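Local coordinates for protein profilin-1A (Acanthamoeba castellanii, PDB 1ACF) that binds monomeric actin and thereby shapes the cytoskeleton, hindering polymerization at high concentration and promoting it at low, and also binds the phosphoinositide PIP2, at residues Ala20-Asp25 / Phe35-Ala40; Thr43-Ala48 / Lys93-Gly98; Ala54-Gly59 / Tyr67-Ala72; Asp73-Tyr78 / Lys115-Leu120. All coordinates share one frame; numbering follows the deposited sequence.

How the contacts relate
All four contacts tie parts of the profilin fold to one antiparallel sheet, which has helices packed on both faces. Contacts 1 and 2 lie closest, their centres about 7 Å apart, because strands 18-23 and 94-100 are neighbours and both contacts draw on helix 39-50. Contact 3, about 13 Å from contact 2, continues that layer through helix 53-58, where Ile55 packs on Thr44 and Ala48. Contact 4 belongs to the other face: Leu96 of the 93-98 segment turns toward helix 106-121, while Ile95 and Val97 face helix 39-50. Contacts 3 and 4, about 17 Å between centres, meet through paired strands 65-72 and 76-81. Contact 4 includes Lys115, a residue of the actin-binding site.

Contact 1 (Ala20-Asp25 / Phe35-Ala40); sequences AILGLD and FAVTPA
The approach to helix 39-50 in the profilin fold runs over strand 18-23 of the central sheet, and here Ala20 and Leu22 of the strand meet Phe35 and Val37 of the incoming loop. Alternation does the sorting: Ala20 and Leu22 point toward the loop, whereas Ile21 between them goes to the other side, to Trp2 and Tyr5 of helix 2-11. The loop alternates likewise, with Phe35 and Val37 turned inward and Ala36 away from the strand.

The closer of the two pairs is Ala20 with Phe35. The methyl CB of Ala20 meets one side of the ring, 3.7 Å from CE2 and 3.9 Å from CD2 of Phe35, in an oblique approach. The phenyl ring reaches this place because CG of Phe35 stands opposite the main-chain nitrogen (chi1 178°), and it also touches Val99 of strand 94-100. Further along, the contact is looser: CD2 of Leu22 comes only to 4.5 Å from CG1 of Val37, one branch tip against another. The strand itself is held by backbone hydrogen bonds of Ala20 with Val97 and of Leu22 with Ile95. At the far end of the loop Thr38 occupies the N-cap position, its OG1 weakly accepting from the backbone N of Gln41 as the helix begins.

All four touching residues are buried and the pairs between them are wholly apolar. Shape and exclusion of water, rather than directed polar bonds, therefore probably account for how the loop lies on the strand.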
loop_
_atom_site.group_PDB
_atom_site.type_symbol
_atom_site.label_atom_id
_atom_site.label_comp_id
_atom_site.label_asym_id
_atom_site.label_seq_id
_atom_site.Cartn_x
_atom_site.Cartn_y
_atom_site.Cartn_z
ATOM N N ALA A 20 -3.495 -4.952 1.203
ATOM C CA ALA A 20 -2.760 -5.780 2.193
ATOM C C ALA A 20 -2.347 -4.820 3.334
ATOM O O ALA A 20 -2.353 -3.605 3.091
ATOM C CB ALA A 20 -1.567 -6.494 1.627
ATOM N N ILE A 21 -2.060 -5.416 4.478
ATOM C CA ILE A 21 -1.577 -4.674 5.647
ATOM C C ILE A 21 -0.293 -5.358 6.111
ATOM O O ILE A 21 -0.330 -6.571 6.423
ATOM C CB ILE A 21 -2.555 -4.461 6.828
ATOM C CG1 ILE A 21 -3.616 -3.373 6.585
ATOM C CG2 ILE A 21 -1.682 -4.060 8.064
ATOM C CD1 ILE A 21 -4.731 -3.434 7.684
ATOM N N LEU A 22 0.783 -4.577 6.027
ATOM C CA LEU A 22 2.062 -5.156 6.481
ATOM C C LEU A 22 2.623 -4.586 7.802
ATOM O O LEU A 22 2.296 -3.504 8.289
ATOM C CB LEU A 22 3.120 -4.869 5.416
ATOM C CG LEU A 22 3.239 -5.497 4.073
ATOM C CD1 LEU A 22 1.905 -5.745 3.434
ATOM C CD2 LEU A 22 4.140 -4.553 3.287
ATOM N N GLY A 23 3.596 -5.338 8.272
ATOM C CA GLY A 23 4.442 -5.061 9.423
ATOM C C GLY A 23 5.702 -4.357 8.844
ATOM O O GLY A 23 6.048 -4.493 7.684
ATOM N N LEU A 24 6.367 -3.607 9.721
ATOM C CA LEU A 24 7.593 -2.858 9.388
ATOM C C LEU A 24 8.716 -3.824 9.130
ATOM O O LEU A 24 9.766 -3.374 8.592
ATOM C CB LEU A 24 7.807 -1.735 10.426
ATOM C CG LEU A 24 6.861 -0.553 10.465
ATOM C CD1 LEU A 24 7.357 0.511 11.462
ATOM C CD2 LEU A 24 6.784 0.116 9.102
ATOM N N ASP A 25 8.517 -5.097 9.425
ATOM C CA ASP A 25 9.563 -6.087 9.057
ATOM C C ASP A 25 9.297 -6.594 7.612
ATOM O O ASP A 25 10.043 -7.463 7.159
ATOM C CB ASP A 25 9.608 -7.283 9.971
ATOM C CG ASP A 25 8.274 -7.993 10.129
ATOM O OD1 ASP A 25 7.240 -7.439 9.785
ATOM O OD2 ASP A 25 8.330 -9.134 10.604
ATOM N N PHE A 35 -4.442 -11.521 -3.422
ATOM C CA PHE A 35 -3.375 -10.480 -3.506
ATOM C C PHE A 35 -2.152 -10.959 -2.704
ATOM O O PHE A 35 -2.249 -11.343 -1.541
ATOM C CB PHE A 35 -3.885 -9.134 -3.138
ATOM C CG PHE A 35 -2.881 -8.018 -3.149
ATOM C CD1 PHE A 35 -2.110 -7.777 -4.290
ATOM C CD2 PHE A 35 -2.661 -7.226 -2.030
ATOM C CE1 PHE A 35 -1.234 -6.722 -4.383
ATOM C CE2 PHE A 35 -1.791 -6.113 -2.090
ATOM C CZ PHE A 35 -1.099 -5.855 -3.298
ATOM N N ALA A 36 -0.959 -11.021 -3.297
ATOM C CA ALA A 36 0.220 -11.465 -2.598
ATOM C C ALA A 36 1.475 -10.595 -2.683
ATOM O O ALA A 36 2.167 -10.552 -3.711
ATOM C CB ALA A 36 0.578 -12.930 -2.924
ATOM N N VAL A 37 1.790 -9.946 -1.597
ATOM C CA VAL A 37 2.997 -9.114 -1.429
ATOM C C VAL A 37 4.034 -10.069 -0.794
ATOM O O VAL A 37 3.802 -10.644 0.279
ATOM C CB VAL A 37 2.838 -7.848 -0.611
ATOM C CG1 VAL A 37 4.205 -7.248 -0.290
ATOM C CG2 VAL A 37 1.970 -6.803 -1.280
ATOM N N THR A 38 5.112 -10.308 -1.516
ATOM C CA THR A 38 6.072 -11.275 -0.900
ATOM C C THR A 38 6.878 -10.575 0.169
ATOM O O THR A 38 6.881 -9.306 0.266
ATOM C CB THR A 38 6.829 -12.058 -2.028
ATOM O OG1 THR A 38 7.788 -11.168 -2.647
ATOM C CG2 THR A 38 5.782 -12.506 -3.088
ATOM N N PRO A 39 7.530 -11.422 0.963
ATOM C CA PRO A 39 8.395 -10.948 2.051
ATOM C C PRO A 39 9.390 -9.941 1.468
ATOM O O PRO A 39 9.539 -8.793 1.908
ATOM C CB PRO A 39 9.152 -12.207 2.480
ATOM C CG PRO A 39 8.170 -13.318 2.178
ATOM C CD PRO A 39 7.554 -12.872 0.850
ATOM N N ALA A 40 10.068 -10.530 0.500
ATOM C CA ALA A 40 11.061 -9.834 -0.289
ATOM C C ALA A 40 10.496 -8.502 -0.785
ATOM O O ALA A 40 11.183 -7.482 -0.570
ATOM C CB ALA A 40 11.496 -10.758 -1.424
#

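Contact 2 (Thr43-Ala48 / Lys93-Gly98); sequences TTLAGA and KAILVG
Helix-on-sheet packing in the buried core of the profilin fold brings Leu45 and Ala46 of helix 39-50 against Ile95 and Val97 of strand 94-100. The short helical segment 43-48 crosses the strand steeply, at 111° between their N-to-C directions, with the axes 10.1 Å apart at closest approach. Aliphatic side chains fill the space between them.

Residues two apart on the strand face the helix, while Leu96 between them turns to the opposite side of the sheet, where it packs on Val113, Leu116, Ala117 and Leu120 of helix 106-121. One strand thus contributes to two hydrophobic layers. On the helix, successive residues Leu45 and Ala46 share the work: the first sends its side chain toward the sheet, while the second offers little more than a methyl group to the end of a longer partner.

Leu45 directs CG opposite its own main-chain nitrogen (chi1 -168°), which carries the CD2 branch toward both strand residues. This branch lies 4.0 Å from CG2 of Val97 and, more loosely, 4.4 Å from CG2 of Ile95; the Leu45 and Val97 side chains run obliquely across one another. Neighbouring strands widen the surface that the helix rests on: Leu45 also packs on Ile77 and Thr88, and Val97 on Val86.

Ile95 makes the tighter approach with its other arm. Its CG1 branch extends toward the helix and places the terminal CD1 at 3.7 Å from both CB and CA of Ala46.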
loop_
_atom_site.group_PDB
_atom_site.type_symbol
_atom_site.label_atom_id
_atom_site.label_comp_id
_atom_site.label_asym_id
_atom_site.label_seq_id
_atom_site.Cartn_x
_atom_site.Cartn_y
_atom_site.Cartn_z
ATOM N N THR A 43 9.773 -6.334 2.394
ATOM C CA THR A 43 10.973 -5.774 3.048
ATOM C C THR A 43 11.529 -4.602 2.219
ATOM O O THR A 43 12.054 -3.586 2.784
ATOM C CB THR A 43 12.070 -6.710 3.644
ATOM O OG1 THR A 43 13.024 -7.151 2.648
ATOM C CG2 THR A 43 11.591 -7.930 4.458
ATOM N N THR A 44 11.357 -4.709 0.906
ATOM C CA THR A 44 11.803 -3.588 0.062
ATOM C C THR A 44 10.978 -2.317 0.317
ATOM O O THR A 44 11.558 -1.214 0.385
ATOM C CB THR A 44 11.880 -4.005 -1.458
ATOM O OG1 THR A 44 12.949 -5.013 -1.466
ATOM C CG2 THR A 44 12.224 -2.904 -2.438
ATOM N N LEU A 45 9.687 -2.419 0.446
ATOM C CA LEU A 45 8.756 -1.320 0.635
ATOM C C LEU A 45 9.142 -0.576 1.924
ATOM O O LEU A 45 9.430 0.614 1.817
ATOM C CB LEU A 45 7.308 -1.839 0.808
ATOM C CG LEU A 45 6.206 -0.798 0.728
ATOM C CD1 LEU A 45 6.472 0.227 -0.349
ATOM C CD2 LEU A 45 4.897 -1.547 0.468
ATOM N N ALA A 46 9.118 -1.418 2.958
ATOM C CA ALA A 46 9.434 -0.891 4.328
ATOM C C ALA A 46 10.700 -0.054 4.265
ATOM O O ALA A 46 10.737 1.152 4.593
ATOM C CB ALA A 46 9.424 -2.077 5.270
ATOM N N GLY A 47 11.754 -0.671 3.763
ATOM C CA GLY A 47 13.072 -0.120 3.594
ATOM C C GLY A 47 13.061 1.251 2.934
ATOM O O GLY A 47 13.769 2.196 3.349
ATOM N N ALA A 48 12.257 1.344 1.900
ATOM C CA ALA A 48 12.144 2.594 1.118
ATOM C C ALA A 48 11.495 3.697 1.957
ATOM O O ALA A 48 11.706 4.892 1.652
ATOM C CB ALA A 48 11.442 2.314 -0.200
ATOM N N LYS A 93 3.168 1.571 13.189
ATOM C CA LYS A 93 3.648 0.172 13.251
ATOM C C LYS A 93 3.394 -0.716 12.032
ATOM O O LYS A 93 3.751 -1.916 12.087
ATOM C CB LYS A 93 2.909 -0.532 14.434
ATOM C CG LYS A 93 3.315 0.013 15.774
ATOM C CD LYS A 93 2.214 -0.229 16.823
ATOM C CE LYS A 93 2.624 0.650 18.027
ATOM N NZ LYS A 93 2.344 2.073 17.656
ATOM N N ALA A 94 2.748 -0.200 11.002
ATOM C CA ALA A 94 2.321 -0.998 9.847
ATOM C C ALA A 94 2.352 -0.197 8.565
ATOM O O ALA A 94 2.546 1.030 8.590
ATOM C CB ALA A 94 0.818 -1.392 10.071
ATOM N N ILE A 95 2.159 -0.987 7.497
ATOM C CA ILE A 95 2.091 -0.377 6.156
ATOM C C ILE A 95 0.809 -0.860 5.432
ATOM O O ILE A 95 0.608 -2.054 5.364
ATOM C CB ILE A 95 3.304 -0.667 5.234
ATOM C CG1 ILE A 95 4.636 -0.358 5.965
ATOM C CG2 ILE A 95 3.105 0.287 3.991
ATOM C CD1 ILE A 95 5.885 -1.110 5.384
ATOM N N LEU A 96 0.095 0.130 4.960
ATOM C CA LEU A 96 -1.138 -0.059 4.199
ATOM C C LEU A 96 -0.780 -0.038 2.694
ATOM O O LEU A 96 -0.037 0.862 2.306
ATOM C CB LEU A 96 -2.249 0.953 4.430
ATOM C CG LEU A 96 -2.742 1.249 5.789
ATOM C CD1 LEU A 96 -3.950 2.147 5.837
ATOM C CD2 LEU A 96 -3.069 -0.104 6.463
ATOM N N VAL A 97 -1.338 -1.052 2.009
ATOM C CA VAL A 97 -1.181 -1.149 0.542
ATOM C C VAL A 97 -2.585 -1.227 -0.106
ATOM O O VAL A 97 -3.312 -2.198 0.172
ATOM C CB VAL A 97 -0.315 -2.308 0.054
ATOM C CG1 VAL A 97 -0.123 -2.097 -1.482
ATOM C CG2 VAL A 97 1.015 -2.505 0.734
ATOM N N GLY A 98 -2.870 -0.267 -0.909
ATOM C CA GLY A 98 -4.139 -0.162 -1.649
ATOM C C GLY A 98 -3.875 -0.072 -3.159
ATOM O O GLY A 98 -3.569 1.010 -3.712
#

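Contact 3 (Ala54-Gly59 / Tyr67-Ala72); sequences AIRAGG and YVTLRA
Thr69, Arg56 and Gly59 carry the contact between helix 53-58 and strand 65-72, each by a different means. Thr69 reaches across with its hydroxyl: OG1 donates a hydrogen bond of 2.8 Å to the carbonyl O of Ile55. The donor stands above the carbonyl plane, 57° out of it, and the opposite face of the same plane is taken by the backbone N of Gly59, which closes the last helical turn. Two donors thus share one helix-end oxygen. A chi1 of -46° sets OG1 of Thr69 beside its own nitrogen, and CG2 of Ile55 rests 3.4 Å from that hydroxyl. A water joins the backbones nearby, accepting from Thr69 N and donating to Arg56 O.

Arg56 folds back toward the strand, bent at both chi2 and chi3, and the edge of its guanidinium meets the methyl of Ala72, with NE 3.8 Å from CB.

Gly59, with positive phi (77°), leaves the helix, and this exit passes close against the strand backbone, its CA 3.1 Å from the O of Tyr67.

Within the fold, a classic beta bulge at Leu70 and Arg71 opposite Tyr78 interrupts the strand, and Ala72 beyond it packs on Ile77. Ile55 leans on Thr44 and Ala48 of helix 39-50, while Phe60 of edge strand 60-62 touches both Ile55 and Thr69.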
loop_
_atom_site.group_PDB
_atom_site.type_symbol
_atom_site.label_atom_id
_atom_site.label_comp_id
_atom_site.label_asym_id
_atom_site.label_seq_id
_atom_site.Cartn_x
_atom_site.Cartn_y
_atom_site.Cartn_z
ATOM N N ALA A 54 16.855 3.690 -3.773
ATOM C CA ALA A 54 16.610 2.540 -4.642
ATOM C C ALA A 54 15.367 2.797 -5.513
ATOM O O ALA A 54 15.545 3.090 -6.718
ATOM C CB ALA A 54 16.448 1.274 -3.802
ATOM N N ILE A 55 14.227 2.709 -4.896
ATOM C CA ILE A 55 12.881 2.847 -5.381
ATOM C C ILE A 55 12.585 4.039 -6.224
ATOM O O ILE A 55 11.824 4.000 -7.224
ATOM C CB ILE A 55 11.876 2.678 -4.171
ATOM C CG1 ILE A 55 11.448 1.184 -4.022
ATOM C CG2 ILE A 55 10.646 3.574 -4.142
ATOM C CD1 ILE A 55 12.613 0.195 -3.745
ATOM N N ARG A 56 13.108 5.208 -5.896
ATOM C CA ARG A 56 12.839 6.437 -6.672
ATOM C C ARG A 56 13.345 6.262 -8.095
ATOM O O ARG A 56 12.726 6.641 -9.116
ATOM C CB ARG A 56 13.440 7.641 -5.918
ATOM C CG ARG A 56 12.944 9.009 -6.190
ATOM C CD ARG A 56 11.641 9.431 -5.588
ATOM N NE ARG A 56 11.839 9.743 -4.180
ATOM C CZ ARG A 56 12.746 10.605 -3.711
ATOM N NH1 ARG A 56 13.416 11.482 -4.450
ATOM N NH2 ARG A 56 13.220 10.402 -2.449
ATOM N N ALA A 57 14.521 5.640 -8.224
ATOM C CA ALA A 57 15.092 5.448 -9.557
ATOM C C ALA A 57 14.680 4.160 -10.221
ATOM O O ALA A 57 14.595 4.170 -11.470
ATOM C CB ALA A 57 16.612 5.611 -9.518
ATOM N N GLY A 58 14.481 3.054 -9.542
ATOM C CA GLY A 58 14.154 1.767 -10.131
ATOM C C GLY A 58 12.727 1.325 -10.088
ATOM O O GLY A 58 12.468 0.306 -10.775
ATOM N N GLY A 59 11.809 1.950 -9.422
ATOM C CA GLY A 59 10.406 1.532 -9.275
ATOM C C GLY A 59 10.386 0.387 -8.250
ATOM O O GLY A 59 11.456 0.060 -7.667
ATOM N N TYR A 67 5.721 -1.222 -10.622
ATOM C CA TYR A 67 5.261 0.148 -10.677
ATOM C C TYR A 67 6.438 1.120 -10.666
ATOM O O TYR A 67 7.507 0.814 -10.163
ATOM C CB TYR A 67 4.441 0.437 -9.399
ATOM C CG TYR A 67 3.204 -0.411 -9.284
ATOM C CD1 TYR A 67 3.286 -1.646 -8.661
ATOM C CD2 TYR A 67 1.971 0.098 -9.688
ATOM C CE1 TYR A 67 2.148 -2.447 -8.497
ATOM C CE2 TYR A 67 0.838 -0.698 -9.556
ATOM C CZ TYR A 67 0.933 -1.937 -8.959
ATOM O OH TYR A 67 -0.207 -2.697 -8.810
ATOM N N VAL A 68 6.202 2.274 -11.209
ATOM C CA VAL A 68 7.227 3.328 -11.188
ATOM C C VAL A 68 6.722 4.267 -10.090
ATOM O O VAL A 68 5.511 4.429 -9.992
ATOM C CB VAL A 68 7.540 4.000 -12.524
ATOM C CG1 VAL A 68 7.938 2.955 -13.572
ATOM C CG2 VAL A 68 6.482 4.963 -13.013
ATOM N N THR A 69 7.684 4.815 -9.341
ATOM C CA THR A 69 7.425 5.718 -8.242
ATOM C C THR A 69 7.008 7.131 -8.633
ATOM O O THR A 69 7.789 7.857 -9.254
ATOM C CB THR A 69 8.687 5.832 -7.285
ATOM O OG1 THR A 69 9.115 4.472 -7.078
ATOM C CG2 THR A 69 8.367 6.580 -5.994
ATOM N N LEU A 70 5.791 7.464 -8.241
ATOM C CA LEU A 70 5.227 8.789 -8.487
ATOM C C LEU A 70 5.640 9.760 -7.332
ATOM O O LEU A 70 6.043 10.880 -7.627
ATOM C CB LEU A 70 3.737 8.670 -8.599
ATOM C CG LEU A 70 2.898 8.551 -9.812
ATOM C CD1 LEU A 70 1.454 8.225 -9.350
ATOM C CD2 LEU A 70 2.909 9.860 -10.588
ATOM N N ARG A 71 5.519 9.313 -6.111
ATOM C CA ARG A 71 5.797 9.984 -4.833
ATOM C C ARG A 71 6.405 9.095 -3.756
ATOM O O ARG A 71 5.942 7.942 -3.534
ATOM C CB ARG A 71 4.453 10.637 -4.434
ATOM C CG ARG A 71 4.143 10.822 -2.984
ATOM C CD ARG A 71 3.040 11.776 -2.674
ATOM N NE ARG A 71 2.512 11.672 -1.330
ATOM C CZ ARG A 71 1.711 12.491 -0.641
ATOM N NH1 ARG A 71 1.332 13.697 -1.072
ATOM N NH2 ARG A 71 1.221 12.193 0.574
ATOM N N ALA A 72 7.458 9.472 -3.025
ATOM C CA ALA A 72 8.128 8.740 -1.949
ATOM C C ALA A 72 8.706 9.704 -0.862
ATOM O O ALA A 72 9.564 10.570 -1.084
ATOM C CB ALA A 72 9.242 7.772 -2.302
HETATM O O HOH W 1 10.657 4.525 -10.320
#

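Contact 4 (Asp73-Tyr78 / Lys115-Leu120); sequences DDRSIY and KLADYL
The backbones of the 73-78 turn and strand and of helical segment 115-120 stay well apart, 9.6 Å between the CA atoms of Arg75 and Ala117, and the long side chain of Arg75 bridges them. It grips Asp118 in a salt bridge whose two hydrogen bonds both end on one carboxylate oxygen, OD1: 2.8 Å from NH2 and 3.0 Å from NH1. That oxygen sits at the guanidinium edge, in its plane, yet the two flat groups are turned 59° from each other. NH1 comes nearly along the C-O axis of OD1, NH2 from above the carboxylate plane, and neither bond is straight. The methyl CB of Ala117 lies 4.0 Å from NH2 of Arg75, an apolar neighbour to the charged pair.

Glu114, one turn back from Asp118, forms a second salt bridge with NH2 of Arg75, so two acids probably steady its charge. Glu114 also accepts from Ser76 OG and Tyr78 OH, binding the strand to the same helix.

OD1 of Asp73 accepts from N of Arg75 at 2.9 Å through its anti lone pair, an Asx turn, and also from N of Ser76 at 2.8 Å from above the carboxylate plane, which completes an Asx motif and helps to hold the backbone at Arg75.

An Asx turn between adjacent antiparallel strands, tied by charge to the C-terminal helix over the sheet, belongs here to the profilin fold, on a helix that also bears the actin-binding residue Lys115.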
loop_
_atom_site.group_PDB
_atom_site.type_symbol
_atom_site.label_atom_id
_atom_site.label_comp_id
_atom_site.label_asym_id
_atom_site.label_seq_id
_atom_site.Cartn_x
_atom_site.Cartn_y
_atom_site.Cartn_z
ATOM N N ASP A 73 8.155 9.499 0.301
ATOM C CA ASP A 73 8.465 10.223 1.558
ATOM C C ASP A 73 8.435 9.226 2.714
ATOM O O ASP A 73 8.451 7.997 2.468
ATOM C CB ASP A 73 7.659 11.473 1.702
ATOM C CG ASP A 73 6.182 11.440 1.754
ATOM O OD1 ASP A 73 5.586 10.749 2.588
ATOM O OD2 ASP A 73 5.498 12.201 1.043
ATOM N N ASP A 74 8.372 9.742 3.895
ATOM C CA ASP A 74 8.386 9.009 5.175
ATOM C C ASP A 74 7.026 8.437 5.527
ATOM O O ASP A 74 6.938 7.502 6.327
ATOM C CB ASP A 74 8.924 9.919 6.306
ATOM C CG ASP A 74 10.281 10.497 5.926
ATOM O OD1 ASP A 74 11.175 9.698 5.543
ATOM O OD2 ASP A 74 10.432 11.722 5.958
ATOM N N ARG A 75 6.023 9.030 4.846
ATOM C CA ARG A 75 4.668 8.505 5.118
ATOM C C ARG A 75 4.024 7.829 3.917
ATOM O O ARG A 75 3.331 6.820 4.092
ATOM C CB ARG A 75 3.749 9.585 5.721
ATOM C CG ARG A 75 2.296 9.068 5.994
ATOM C CD ARG A 75 1.362 10.159 5.724
ATOM N NE ARG A 75 0.005 9.983 5.868
ATOM C CZ ARG A 75 -0.948 9.955 6.776
ATOM N NH1 ARG A 75 -0.754 10.132 8.077
ATOM N NH2 ARG A 75 -2.236 9.795 6.387
ATOM N N SER A 76 4.260 8.319 2.716
ATOM C CA SER A 76 3.607 7.833 1.506
ATOM C C SER A 76 4.449 7.536 0.304
ATOM O O SER A 76 5.086 8.504 -0.143
ATOM C CB SER A 76 2.719 9.032 1.032
ATOM O OG SER A 76 1.634 9.127 1.949
ATOM N N ILE A 77 4.284 6.335 -0.230
ATOM C CA ILE A 77 4.896 5.907 -1.482
ATOM C C ILE A 77 3.767 5.521 -2.486
ATOM O O ILE A 77 2.973 4.577 -2.284
ATOM C CB ILE A 77 5.910 4.737 -1.368
ATOM C CG1 ILE A 77 7.224 5.217 -0.674
ATOM C CG2 ILE A 77 6.255 4.155 -2.824
ATOM C CD1 ILE A 77 8.045 3.986 -0.123
ATOM N N TYR A 78 3.750 6.243 -3.579
ATOM C CA TYR A 78 2.774 6.020 -4.656
ATOM C C TYR A 78 3.488 5.430 -5.914
ATOM O O TYR A 78 4.552 5.875 -6.369
ATOM C CB TYR A 78 2.014 7.293 -4.972
ATOM C CG TYR A 78 1.056 7.822 -3.917
ATOM C CD1 TYR A 78 0.924 7.308 -2.628
ATOM C CD2 TYR A 78 0.371 9.005 -4.219
ATOM C CE1 TYR A 78 0.101 7.921 -1.683
ATOM C CE2 TYR A 78 -0.446 9.636 -3.304
ATOM C CZ TYR A 78 -0.593 9.070 -2.033
ATOM O OH TYR A 78 -1.451 9.732 -1.194
ATOM N N LYS A 115 -6.794 8.238 4.552
ATOM C CA LYS A 115 -7.737 8.428 5.653
ATOM C C LYS A 115 -7.787 7.225 6.581
ATOM O O LYS A 115 -8.013 7.461 7.790
ATOM C CB LYS A 115 -9.150 8.685 5.176
ATOM C CG LYS A 115 -9.486 10.130 5.057
ATOM C CD LYS A 115 -8.281 11.026 4.947
ATOM C CE LYS A 115 -8.831 12.463 5.033
ATOM N NZ LYS A 115 -7.834 13.457 4.561
ATOM N N LEU A 116 -7.664 5.991 6.097
ATOM C CA LEU A 116 -7.690 4.795 6.936
ATOM C C LEU A 116 -6.368 4.777 7.774
ATOM O O LEU A 116 -6.376 4.171 8.823
ATOM C CB LEU A 116 -7.725 3.466 6.160
ATOM C CG LEU A 116 -8.580 2.308 6.559
ATOM C CD1 LEU A 116 -7.968 0.917 6.396
ATOM C CD2 LEU A 116 -9.172 2.441 7.922
ATOM N N ALA A 117 -5.320 5.325 7.199
ATOM C CA ALA A 117 -3.999 5.399 7.878
ATOM C C ALA A 117 -4.183 6.341 9.109
ATOM O O ALA A 117 -3.817 5.894 10.200
ATOM C CB ALA A 117 -2.948 5.858 6.979
ATOM N N ASP A 118 -4.729 7.514 8.855
ATOM C CA ASP A 118 -5.045 8.507 9.860
ATOM C C ASP A 118 -5.877 7.897 10.984
ATOM O O ASP A 118 -5.593 8.140 12.175
ATOM C CB ASP A 118 -5.778 9.755 9.332
ATOM C CG ASP A 118 -4.828 10.713 8.630
ATOM O OD1 ASP A 118 -3.601 10.580 8.723
ATOM O OD2 ASP A 118 -5.357 11.615 7.928
ATOM N N TYR A 119 -6.906 7.147 10.618
ATOM C CA TYR A 119 -7.760 6.514 11.656
ATOM C C TYR A 119 -6.998 5.463 12.436
ATOM O O TYR A 119 -7.190 5.333 13.665
ATOM C CB TYR A 119 -9.055 6.061 10.999
ATOM C CG TYR A 119 -9.926 5.126 11.772
ATOM C CD1 TYR A 119 -9.632 3.802 11.936
ATOM C CD2 TYR A 119 -11.092 5.627 12.386
ATOM C CE1 TYR A 119 -10.476 2.952 12.644
ATOM C CE2 TYR A 119 -11.915 4.830 13.134
ATOM C CZ TYR A 119 -11.596 3.495 13.255
ATOM O OH TYR A 119 -12.396 2.649 14.015
ATOM N N LEU A 120 -6.125 4.715 11.762
ATOM C CA LEU A 120 -5.366 3.654 12.377
ATOM C C LEU A 120 -4.256 4.170 13.322
ATOM O O LEU A 120 -4.002 3.515 14.310
ATOM C CB LEU A 120 -4.924 2.596 11.413
ATOM C CG LEU A 120 -5.952 1.656 10.764
ATOM C CD1 LEU A 120 -5.210 0.844 9.707
ATOM C CD2 LEU A 120 -6.648 0.835 11.818
#